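Pumilio domain-containing protein 7 (Caenorhabditis elegans, PDB 3V71) binds a consensus sequence in mRNA 3'-untranslated regions and modulates mRNA expression and stability during oocyte formation and early embryonic cell divisions. Local coordinates at residues F34-Y39 with N72-K77; L65-N70 with K106-V111; Q21-A26 with E53-S58. All blocks are in the same frame, centred on the assembly; numbering follows the deposited sequence.

Contact 1: F34-Y39 with N72-K77; sequences FLEANY and NFIVQK
Lys77 reaches from helix 71-80 to the end of helix 29-37, where the hydrocarbon part of its chain runs between Glu36 and Tyr39. Its CB lies 4.4 Å from Glu36 CG. CG stands anti to the backbone N (chi1 -171°) and meets the Tyr39 ring at CD2, 4.0 Å away, the two side chains running antiparallel alongside one another. A bend at chi2 (68°) turns CD toward Glu36 O, and CE, next along the chain, lies 3.4 Å from Glu36 O. NZ lies 3.9 Å from the same Glu36 O, so this oxygen is met chiefly by the methylene before the ammonium group. Glu36 itself extends the other way, its chain extended at chi2, and brings its carboxylate to Phe73. There OE2 sits beside the Phe73 CB, with the carboxylate and ring planes 71° apart. The same OE2 is 3.3 Å from Phe73 O, but both are acceptors and no hydrogen bond joins them. On the buried side Ile74 puts CD1 against Leu35 CB at 3.8 Å. Leu35 also touches Leu22 and Ala26 of helix 22-27, and Ile74 touches Phe55 of helix 46-56, which ties the apolar half into the core. No hydrogen bond crosses between the segments. Packing of equivalent helices from successive repeats is characteristic of the PUF fold; here it joins segments of the predicted Pumilio repeats 1 and 2.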
loop_
_atom_site.group_PDB
_atom_site.type_symbol
_atom_site.label_atom_id
_atom_site.label_comp_id
_atom_site.label_asym_id
_atom_site.label_seq_id
_atom_site.Cartn_x
_atom_site.Cartn_y
_atom_site.Cartn_z
ATOM N N PHE A 34 -18.736 -29.211 -9.972
ATOM C CA PHE A 34 -18.561 -30.616 -10.326
ATOM C C PHE A 34 -17.108 -30.857 -10.709
ATOM O O PHE A 34 -16.401 -31.620 -10.055
ATOM C CB PHE A 34 -19.479 -30.995 -11.496
ATOM C CG PHE A 34 -19.337 -32.429 -11.954
ATOM C CD1 PHE A 34 -18.207 -33.177 -11.651
ATOM C CD2 PHE A 34 -20.341 -33.031 -12.693
ATOM C CE1 PHE A 34 -18.080 -34.488 -12.077
ATOM C CE2 PHE A 34 -20.221 -34.351 -13.118
ATOM C CZ PHE A 34 -19.085 -35.075 -12.806
ATOM N N LEU A 35 -16.678 -30.197 -11.778
ATOM C CA LEU A 35 -15.340 -30.365 -12.312
ATOM C C LEU A 35 -14.253 -30.313 -11.238
ATOM O O LEU A 35 -13.380 -31.178 -11.200
ATOM C CB LEU A 35 -15.082 -29.326 -13.403
ATOM C CG LEU A 35 -15.925 -29.498 -14.667
ATOM C CD1 LEU A 35 -15.611 -28.437 -15.700
ATOM C CD2 LEU A 35 -15.695 -30.868 -15.257
ATOM N N GLU A 36 -14.317 -29.309 -10.365
ATOM C CA GLU A 36 -13.312 -29.118 -9.315
ATOM C C GLU A 36 -13.247 -30.273 -8.324
ATOM O O GLU A 36 -12.168 -30.791 -8.013
ATOM C CB GLU A 36 -13.608 -27.846 -8.536
ATOM C CG GLU A 36 -13.376 -26.572 -9.299
ATOM C CD GLU A 36 -13.907 -25.366 -8.549
ATOM O OE1 GLU A 36 -14.996 -25.485 -7.947
ATOM O OE2 GLU A 36 -13.234 -24.308 -8.548
ATOM N N ALA A 37 -14.417 -30.645 -7.813
ATOM C CA ALA A 37 -14.542 -31.710 -6.826
ATOM C C ALA A 37 -13.777 -32.968 -7.230
ATOM O O ALA A 37 -12.877 -33.422 -6.516
ATOM C CB ALA A 37 -16.017 -32.038 -6.594
ATOM N N ASN A 38 -14.134 -33.519 -8.383
ATOM C CA ASN A 38 -13.576 -34.790 -8.825
ATOM C C ASN A 38 -12.529 -34.656 -9.919
ATOM O O ASN A 38 -12.413 -35.515 -10.791
ATOM C CB ASN A 38 -14.695 -35.727 -9.266
ATOM C CG ASN A 38 -15.828 -34.986 -9.929
ATOM O OD1 ASN A 38 -15.605 -33.990 -10.615
ATOM N ND2 ASN A 38 -17.054 -35.449 -9.710
ATOM N N TYR A 39 -11.765 -33.573 -9.876
ATOM C CA TYR A 39 -10.562 -33.496 -10.684
ATOM C C TYR A 39 -9.508 -34.327 -9.961
ATOM O O TYR A 39 -9.125 -34.018 -8.832
ATOM C CB TYR A 39 -10.104 -32.046 -10.871
ATOM C CG TYR A 39 -8.886 -31.896 -11.756
ATOM C CD1 TYR A 39 -8.968 -32.099 -13.127
ATOM C CD2 TYR A 39 -7.653 -31.544 -11.219
ATOM C CE1 TYR A 39 -7.850 -31.962 -13.940
ATOM C CE2 TYR A 39 -6.535 -31.402 -12.020
ATOM C CZ TYR A 39 -6.635 -31.613 -13.381
ATOM O OH TYR A 39 -5.517 -31.469 -14.178
ATOM N N ASN A 72 -12.786 -19.612 -14.616
ATOM C CA ASN A 72 -11.480 -19.384 -14.008
ATOM C C ASN A 72 -11.194 -20.324 -12.841
ATOM O O ASN A 72 -10.045 -20.685 -12.590
ATOM C CB ASN A 72 -11.318 -17.918 -13.584
ATOM C CG ASN A 72 -12.086 -17.584 -12.325
ATOM O OD1 ASN A 72 -11.538 -17.635 -11.223
ATOM N ND2 ASN A 72 -13.361 -17.245 -12.480
ATOM N N PHE A 73 -12.244 -20.735 -12.140
ATOM C CA PHE A 73 -12.080 -21.593 -10.971
ATOM C C PHE A 73 -11.469 -22.946 -11.320
ATOM O O PHE A 73 -10.683 -23.491 -10.551
ATOM C CB PHE A 73 -13.409 -21.767 -10.231
ATOM C CG PHE A 73 -13.885 -20.516 -9.537
ATOM C CD1 PHE A 73 -13.257 -20.065 -8.384
ATOM C CD2 PHE A 73 -14.958 -19.792 -10.039
ATOM C CE1 PHE A 73 -13.690 -18.918 -7.746
ATOM C CE2 PHE A 73 -15.398 -18.646 -9.406
ATOM C CZ PHE A 73 -14.763 -18.207 -8.257
ATOM N N ILE A 74 -11.826 -23.487 -12.481
ATOM C CA ILE A 74 -11.282 -24.767 -12.895
ATOM C C ILE A 74 -9.858 -24.597 -13.407
ATOM O O ILE A 74 -9.011 -25.471 -13.211
ATOM C CB ILE A 74 -12.169 -25.476 -13.953
ATOM C CG1 ILE A 74 -11.673 -26.903 -14.203
ATOM C CG2 ILE A 74 -12.201 -24.702 -15.254
ATOM C CD1 ILE A 74 -11.651 -27.781 -12.964
ATOM N N VAL A 75 -9.584 -23.469 -14.053
ATOM C CA VAL A 75 -8.223 -23.201 -14.491
ATOM C C VAL A 75 -7.324 -23.082 -13.266
ATOM O O VAL A 75 -6.133 -23.399 -13.309
ATOM C CB VAL A 75 -8.131 -21.917 -15.315
ATOM C CG1 VAL A 75 -6.698 -21.695 -15.789
ATOM C CG2 VAL A 75 -9.082 -21.978 -16.488
ATOM N N GLN A 76 -7.913 -22.620 -12.167
ATOM C CA GLN A 76 -7.192 -22.496 -10.913
ATOM C C GLN A 76 -6.900 -23.857 -10.333
ATOM O O GLN A 76 -5.782 -24.134 -9.914
ATOM C CB GLN A 76 -7.992 -21.668 -9.922
ATOM C CG GLN A 76 -8.000 -20.188 -10.257
ATOM C CD GLN A 76 -8.535 -19.356 -9.120
ATOM O OE1 GLN A 76 -8.022 -19.429 -8.004
ATOM N NE2 GLN A 76 -9.586 -18.576 -9.385
ATOM N N LYS A 77 -7.916 -24.707 -10.314
ATOM C CA LYS A 77 -7.742 -26.077 -9.869
ATOM C C LYS A 77 -6.622 -26.716 -10.663
ATOM O O LYS A 77 -5.788 -27.416 -10.104
ATOM C CB LYS A 77 -9.033 -26.869 -10.046
ATOM C CG LYS A 77 -9.005 -28.240 -9.407
ATOM C CD LYS A 77 -8.964 -28.152 -7.895
ATOM C CE LYS A 77 -9.155 -29.527 -7.269
ATOM N NZ LYS A 77 -9.216 -29.455 -5.782
#

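Contact 2: L65-N70 with K106-V111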
loop_
_atom_site.group_PDB
_atom_site.type_symbol
_atom_site.label_atom_id
_atom_site.label_comp_id
_atom_site.label_asym_id
_atom_site.label_seq_id
_atom_site.Cartn_x
_atom_site.Cartn_y
_atom_site.Cartn_z
ATOM N N LEU A 65 -11.644 -19.299 -20.930
ATOM C CA LEU A 65 -11.882 -19.896 -19.617
ATOM C C LEU A 65 -11.367 -19.033 -18.463
ATOM O O LEU A 65 -11.999 -18.960 -17.408
ATOM C CB LEU A 65 -11.229 -21.270 -19.533
ATOM C CG LEU A 65 -12.035 -22.466 -20.016
ATOM C CD1 LEU A 65 -11.152 -23.691 -20.034
ATOM C CD2 LEU A 65 -13.233 -22.685 -19.114
ATOM N N CYS A 66 -10.210 -18.405 -18.655
ATOM C CA CYS A 66 -9.659 -17.485 -17.668
ATOM C C CYS A 66 -10.578 -16.289 -17.461
ATOM O O CYS A 66 -10.812 -15.862 -16.332
ATOM C CB CYS A 66 -8.286 -16.985 -18.113
ATOM S SG CYS A 66 -7.027 -18.265 -18.260
ATOM N N HIS A 67 -11.086 -15.748 -18.563
ATOM C CA HIS A 67 -12.002 -14.613 -18.530
ATOM C C HIS A 67 -13.382 -14.981 -17.984
ATOM O O HIS A 67 -14.196 -14.102 -17.704
ATOM C CB HIS A 67 -12.171 -14.030 -19.933
ATOM C CG HIS A 67 -10.928 -13.410 -20.487
ATOM N ND1 HIS A 67 -9.733 -13.405 -19.807
ATOM C CD2 HIS A 67 -10.698 -12.778 -21.660
ATOM C CE1 HIS A 67 -8.816 -12.795 -20.536
ATOM N NE2 HIS A 67 -9.378 -12.401 -21.664
ATOM N N SER A 68 -13.657 -16.271 -17.840
ATOM C CA SER A 68 -14.984 -16.691 -17.422
ATOM C C SER A 68 -15.232 -16.400 -15.948
ATOM O O SER A 68 -14.343 -16.577 -15.114
ATOM C CB SER A 68 -15.222 -18.173 -17.728
ATOM O OG SER A 68 -16.528 -18.569 -17.327
ATOM N N ARG A 69 -16.444 -15.948 -15.641
ATOM C CA ARG A 69 -16.876 -15.760 -14.264
ATOM C C ARG A 69 -16.720 -17.060 -13.490
ATOM O O ARG A 69 -16.309 -17.063 -12.331
ATOM C CB ARG A 69 -18.336 -15.303 -14.228
ATOM C CG ARG A 69 -18.652 -14.206 -15.238
ATOM C CD ARG A 69 -19.805 -13.299 -14.799
ATOM N NE ARG A 69 -19.694 -11.983 -15.436
ATOM C CZ ARG A 69 -20.452 -11.558 -16.448
ATOM N NH1 ARG A 69 -21.413 -12.333 -16.947
ATOM N NH2 ARG A 69 -20.252 -10.345 -16.955
ATOM N N ASN A 70 -17.043 -18.170 -14.151
ATOM C CA ASN A 70 -17.005 -19.484 -13.524
ATOM C C ASN A 70 -15.800 -20.272 -13.992
ATOM O O ASN A 70 -15.159 -20.977 -13.208
ATOM C CB ASN A 70 -18.270 -20.259 -13.863
ATOM C CG ASN A 70 -19.426 -19.352 -14.219
ATOM O OD1 ASN A 70 -20.284 -19.074 -13.385
ATOM N ND2 ASN A 70 -19.455 -18.883 -15.467
ATOM N N LYS A 106 -10.503 -8.941 -14.637
ATOM C CA LYS A 106 -10.898 -9.278 -13.269
ATOM C C LYS A 106 -10.690 -10.756 -12.898
ATOM O O LYS A 106 -10.190 -11.065 -11.818
ATOM C CB LYS A 106 -12.353 -8.874 -12.998
ATOM C CG LYS A 106 -12.802 -9.164 -11.560
ATOM C CD LYS A 106 -14.288 -8.895 -11.323
ATOM C CE LYS A 106 -14.675 -9.190 -9.867
ATOM N NZ LYS A 106 -16.132 -8.999 -9.573
ATOM N N PHE A 107 -11.077 -11.668 -13.787
ATOM C CA PHE A 107 -11.025 -13.099 -13.475
ATOM C C PHE A 107 -9.757 -13.789 -13.944
ATOM O O PHE A 107 -9.258 -14.669 -13.255
ATOM C CB PHE A 107 -12.220 -13.829 -14.067
ATOM C CG PHE A 107 -13.534 -13.291 -13.625
ATOM C CD1 PHE A 107 -14.034 -13.601 -12.374
ATOM C CD2 PHE A 107 -14.280 -12.486 -14.468
ATOM C CE1 PHE A 107 -15.252 -13.111 -11.967
ATOM C CE2 PHE A 107 -15.503 -11.995 -14.070
ATOM C CZ PHE A 107 -15.989 -12.304 -12.816
ATOM N N ALA A 108 -9.252 -13.415 -15.117
ATOM C CA ALA A 108 -8.017 -14.005 -15.621
ATOM C C ALA A 108 -6.847 -13.655 -14.702
ATOM O O ALA A 108 -5.847 -14.368 -14.652
ATOM C CB ALA A 108 -7.746 -13.548 -17.034
ATOM N N CYS A 109 -7.005 -12.551 -13.973
ATOM C CA CYS A 109 -6.034 -12.055 -12.992
ATOM C C CYS A 109 -5.712 -13.080 -11.900
ATOM O O CYS A 109 -4.550 -13.336 -11.595
ATOM C CB CYS A 109 -6.594 -10.785 -12.337
ATOM S SG CYS A 109 -5.374 -9.717 -11.524
ATOM N N ARG A 110 -6.761 -13.652 -11.312
ATOM C CA ARG A 110 -6.639 -14.618 -10.226
ATOM C C ARG A 110 -5.841 -15.836 -10.647
ATOM O O ARG A 110 -5.182 -16.470 -9.826
ATOM C CB ARG A 110 -8.022 -15.064 -9.770
ATOM C CG ARG A 110 -8.989 -13.922 -9.562
ATOM C CD ARG A 110 -10.394 -14.440 -9.438
ATOM N NE ARG A 110 -11.347 -13.389 -9.108
ATOM C CZ ARG A 110 -12.655 -13.591 -8.970
ATOM N NH1 ARG A 110 -13.159 -14.813 -9.139
ATOM N NH2 ARG A 110 -13.455 -12.572 -8.664
ATOM N N VAL A 111 -5.914 -16.172 -11.926
ATOM C CA VAL A 111 -5.158 -17.296 -12.440
ATOM C C VAL A 111 -3.675 -16.934 -12.499
ATOM O O VAL A 111 -2.806 -17.717 -12.099
ATOM C CB VAL A 111 -5.646 -17.707 -13.839
ATOM C CG1 VAL A 111 -4.800 -18.862 -14.379
ATOM C CG2 VAL A 111 -7.127 -18.078 -13.803
#
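Phe107 turns one face of its ring to the backbone of Arg69, whose CA stands 3.8 Å from the centroid of the Phe107 ring, only 9° off the normal, in a CH-pi contact. The Arg69 side chain continues past the ring rather than lying flat on it: CG touches CE2 of Phe107 at 4.0 Å, and the guanidinium plane is tilted 75° to the ring. The opposite face of the phenyl is covered toward its rim by Lys106 CD, while Arg110 NH1 lies in plane at its edge. An alanine in place of Phe107 would probably leave Arg69 CA and CG without their aromatic partner and open a gap between Arg69 and Lys106. Away from the ring, Ala108 CB packs 3.6 Å from Cys66 CB and meets the edge of the His67 imidazole near its plane. Ser68 OG accepts Asn70 N at 3.2 Å and also Gly71 N, capping the turn that leads into the next helix. The contact thus joins the end of helix 59-66 to the beginning of helix 108-118, with Met102 of helix 99-103 touching both Cys66 and Ala108, and with Asn72 and Val75 of helix 71-80 against Phe107 and Val111.

Contact 3: Q21-A26 with E53-S58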
loop_
_atom_site.group_PDB
_atom_site.type_symbol
_atom_site.label_atom_id
_atom_site.label_comp_id
_atom_site.label_asym_id
_atom_site.label_seq_id
_atom_site.Cartn_x
_atom_site.Cartn_y
_atom_site.Cartn_z
ATOM N N GLN A 21 -18.894 -32.512 -23.431
ATOM C CA GLN A 21 -19.575 -31.603 -22.517
ATOM C C GLN A 21 -18.641 -30.911 -21.526
ATOM O O GLN A 21 -19.095 -30.343 -20.538
ATOM C CB GLN A 21 -20.666 -32.358 -21.746
ATOM C CG GLN A 21 -21.941 -32.596 -22.535
ATOM C CD GLN A 21 -22.489 -31.315 -23.142
ATOM O OE1 GLN A 21 -22.339 -31.070 -24.346
ATOM N NE2 GLN A 21 -23.119 -30.482 -22.309
ATOM N N LEU A 22 -17.342 -30.947 -21.793
ATOM C CA LEU A 22 -16.364 -30.465 -20.825
ATOM C C LEU A 22 -16.317 -28.939 -20.705
ATOM O O LEU A 22 -16.181 -28.391 -19.610
ATOM C CB LEU A 22 -14.983 -31.001 -21.170
ATOM C CG LEU A 22 -14.048 -31.068 -19.969
ATOM C CD1 LEU A 22 -14.620 -32.032 -18.938
ATOM C CD2 LEU A 22 -12.643 -31.478 -20.395
ATOM N N ILE A 23 -16.421 -28.251 -21.832
ATOM C CA ILE A 23 -16.357 -26.805 -21.810
ATOM C C ILE A 23 -17.678 -26.242 -21.328
ATOM O O ILE A 23 -17.716 -25.195 -20.687
ATOM C CB ILE A 23 -16.019 -26.239 -23.188
ATOM C CG1 ILE A 23 -14.621 -26.680 -23.599
ATOM C CG2 ILE A 23 -16.042 -24.739 -23.152
ATOM C CD1 ILE A 23 -13.540 -26.209 -22.650
ATOM N N ASP A 24 -18.761 -26.947 -21.634
ATOM C CA ASP A 24 -20.094 -26.552 -21.186
ATOM C C ASP A 24 -20.168 -26.545 -19.663
ATOM O O ASP A 24 -20.681 -25.612 -19.062
ATOM C CB ASP A 24 -21.149 -27.507 -21.751
ATOM C CG ASP A 24 -21.088 -27.624 -23.267
ATOM O OD1 ASP A 24 -19.992 -27.416 -23.845
ATOM O OD2 ASP A 24 -22.138 -27.936 -23.879
ATOM N N PHE A 25 -19.654 -27.597 -19.043
ATOM C CA PHE A 25 -19.608 -27.685 -17.590
ATOM C C PHE A 25 -18.822 -26.550 -16.952
ATOM O O PHE A 25 -19.278 -25.958 -15.974
ATOM C CB PHE A 25 -19.017 -29.025 -17.152
ATOM C CG PHE A 25 -20.046 -30.073 -16.894
ATOM C CD1 PHE A 25 -21.045 -30.319 -17.825
ATOM C CD2 PHE A 25 -20.024 -30.811 -15.724
ATOM C CE1 PHE A 25 -22.009 -31.283 -17.597
ATOM C CE2 PHE A 25 -20.983 -31.776 -15.487
ATOM C CZ PHE A 25 -21.979 -32.013 -16.425
ATOM N N ALA A 26 -17.643 -26.263 -17.506
ATOM C CA ALA A 26 -16.735 -25.257 -16.949
ATOM C C ALA A 26 -17.286 -23.833 -17.026
ATOM O O ALA A 26 -16.786 -22.934 -16.357
ATOM C CB ALA A 26 -15.381 -25.332 -17.625
ATOM N N GLU A 53 -5.472 -31.692 -21.186
ATOM C CA GLU A 53 -5.137 -31.444 -22.576
ATOM C C GLU A 53 -6.302 -30.834 -23.343
ATOM O O GLU A 53 -6.102 -29.998 -24.223
ATOM C CB GLU A 53 -4.641 -32.728 -23.230
ATOM C CG GLU A 53 -3.352 -33.223 -22.578
ATOM C CD GLU A 53 -2.622 -34.274 -23.392
ATOM O OE1 GLU A 53 -3.282 -34.988 -24.182
ATOM O OE2 GLU A 53 -1.383 -34.375 -23.236
ATOM N N LYS A 54 -7.519 -31.234 -22.986
ATOM C CA LYS A 54 -8.716 -30.702 -23.622
ATOM C C LYS A 54 -8.891 -29.219 -23.315
ATOM O O LYS A 54 -9.388 -28.454 -24.149
ATOM C CB LYS A 54 -9.948 -31.473 -23.166
ATOM C CG LYS A 54 -11.203 -31.121 -23.943
ATOM C CD LYS A 54 -11.063 -31.461 -25.431
ATOM C CE LYS A 54 -12.274 -30.975 -26.243
ATOM N NZ LYS A 54 -12.461 -29.486 -26.210
ATOM N N PHE A 55 -8.478 -28.818 -22.115
ATOM C CA PHE A 55 -8.582 -27.424 -21.690
ATOM C C PHE A 55 -7.481 -26.573 -22.295
ATOM O O PHE A 55 -7.713 -25.441 -22.701
ATOM C CB PHE A 55 -8.526 -27.320 -20.166
ATOM C CG PHE A 55 -9.833 -27.616 -19.485
ATOM C CD1 PHE A 55 -11.042 -27.282 -20.090
ATOM C CD2 PHE A 55 -9.857 -28.225 -18.243
ATOM C CE1 PHE A 55 -12.252 -27.554 -19.467
ATOM C CE2 PHE A 55 -11.065 -28.501 -17.613
ATOM C CZ PHE A 55 -12.264 -28.167 -18.227
ATOM N N THR A 56 -6.285 -27.145 -22.368
ATOM C CA THR A 56 -5.090 -26.395 -22.723
ATOM C C THR A 56 -4.677 -26.531 -24.189
ATOM O O THR A 56 -3.713 -25.899 -24.623
ATOM C CB THR A 56 -3.919 -26.835 -21.844
ATOM O OG1 THR A 56 -3.558 -28.181 -22.178
ATOM C CG2 THR A 56 -4.321 -26.777 -20.380
ATOM N N GLU A 57 -5.395 -27.353 -24.949
ATOM C CA GLU A 57 -5.041 -27.574 -26.346
ATOM C C GLU A 57 -5.227 -26.308 -27.184
ATOM O O GLU A 57 -4.443 -26.045 -28.093
ATOM C CB GLU A 57 -5.842 -28.733 -26.942
ATOM C CG GLU A 57 -7.325 -28.440 -27.137
ATOM C CD GLU A 57 -8.120 -29.654 -27.622
ATOM O OE1 GLU A 57 -7.628 -30.799 -27.466
ATOM O OE2 GLU A 57 -9.239 -29.457 -28.158
ATOM N N SER A 58 -6.252 -25.522 -26.863
ATOM C CA SER A 58 -6.579 -24.329 -27.640
ATOM C C SER A 58 -6.342 -23.032 -26.872
ATOM O O SER A 58 -6.860 -22.833 -25.776
ATOM C CB SER A 58 -8.034 -24.390 -28.115
ATOM O OG SER A 58 -8.453 -23.151 -28.665
#
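Leu22 and Phe55 form the tight part of this contact, in the N-terminal part of a PUF-type stack of helices, where helix 22-27 packs on the end of helix 46-56. The two side chains cross at about a right angle. Leu22 CG, placed anti to the backbone N (chi1 -155°), lies 3.8 Å from Phe55 CZ, and its CD2 stands over one face of the ring, 4.2 Å from the Phe55 centroid and 21° off the normal, a CH-pi contact displaced toward the rim. Ala26 CB adds a longer approach, 4.3 Å from Phe55 CZ. Leu22, Ala26 and Phe55 are all buried, and Leu35, Leu65 and Ile74 from the surrounding helices add to the apolar packing around them. The side formed by Lys54 is partly exposed and loosens toward NZ. Its CB and CG pass alongside Leu22, heading the other way, with CG reaching Leu22 CD2 at 3.8 Å, so the hydrocarbon stem of the lysine packs against that one methyl. The chain bends at chi2 and again at chi4, the second bend setting NZ 4.4 Å from Ile23 CG1. That ammonium group has a long salt bridge within its own segment, 3.8 Å from NZ of Lys54 to OE2 of the exposed Glu57. Ile23, also partly exposed, touches Leu61 of helix 59-66. Its methyl end belongs to the tight half: CD1 of Ile23 lies in the plane of the Phe55 ring, at its edge, 3.7 Å from CE1.

In the fold
All three contacts lie at the N-terminal end of the all-helical chain. The centre of contact 1 is about 11 Å from that of contact 3 and about 13 Å from that of contact 2. Along the chain contact 3 closes before contact 2 opens, while contact 1 crosses both. Helices 22-27, 29-37 and 46-56 are successive, as are 59-66 and 71-80. Leu65 of contact 2 packs on Phe55 and Ala26 of contact 3, and Asn72 of contact 1 on Cys66 O of contact 2, consistent with one apolar core running through these helices. Spanning predicted repeats 1 to 3, the contacts build the N-terminal end of the RNA-binding stack, contact 2 being nearest the bound RNA.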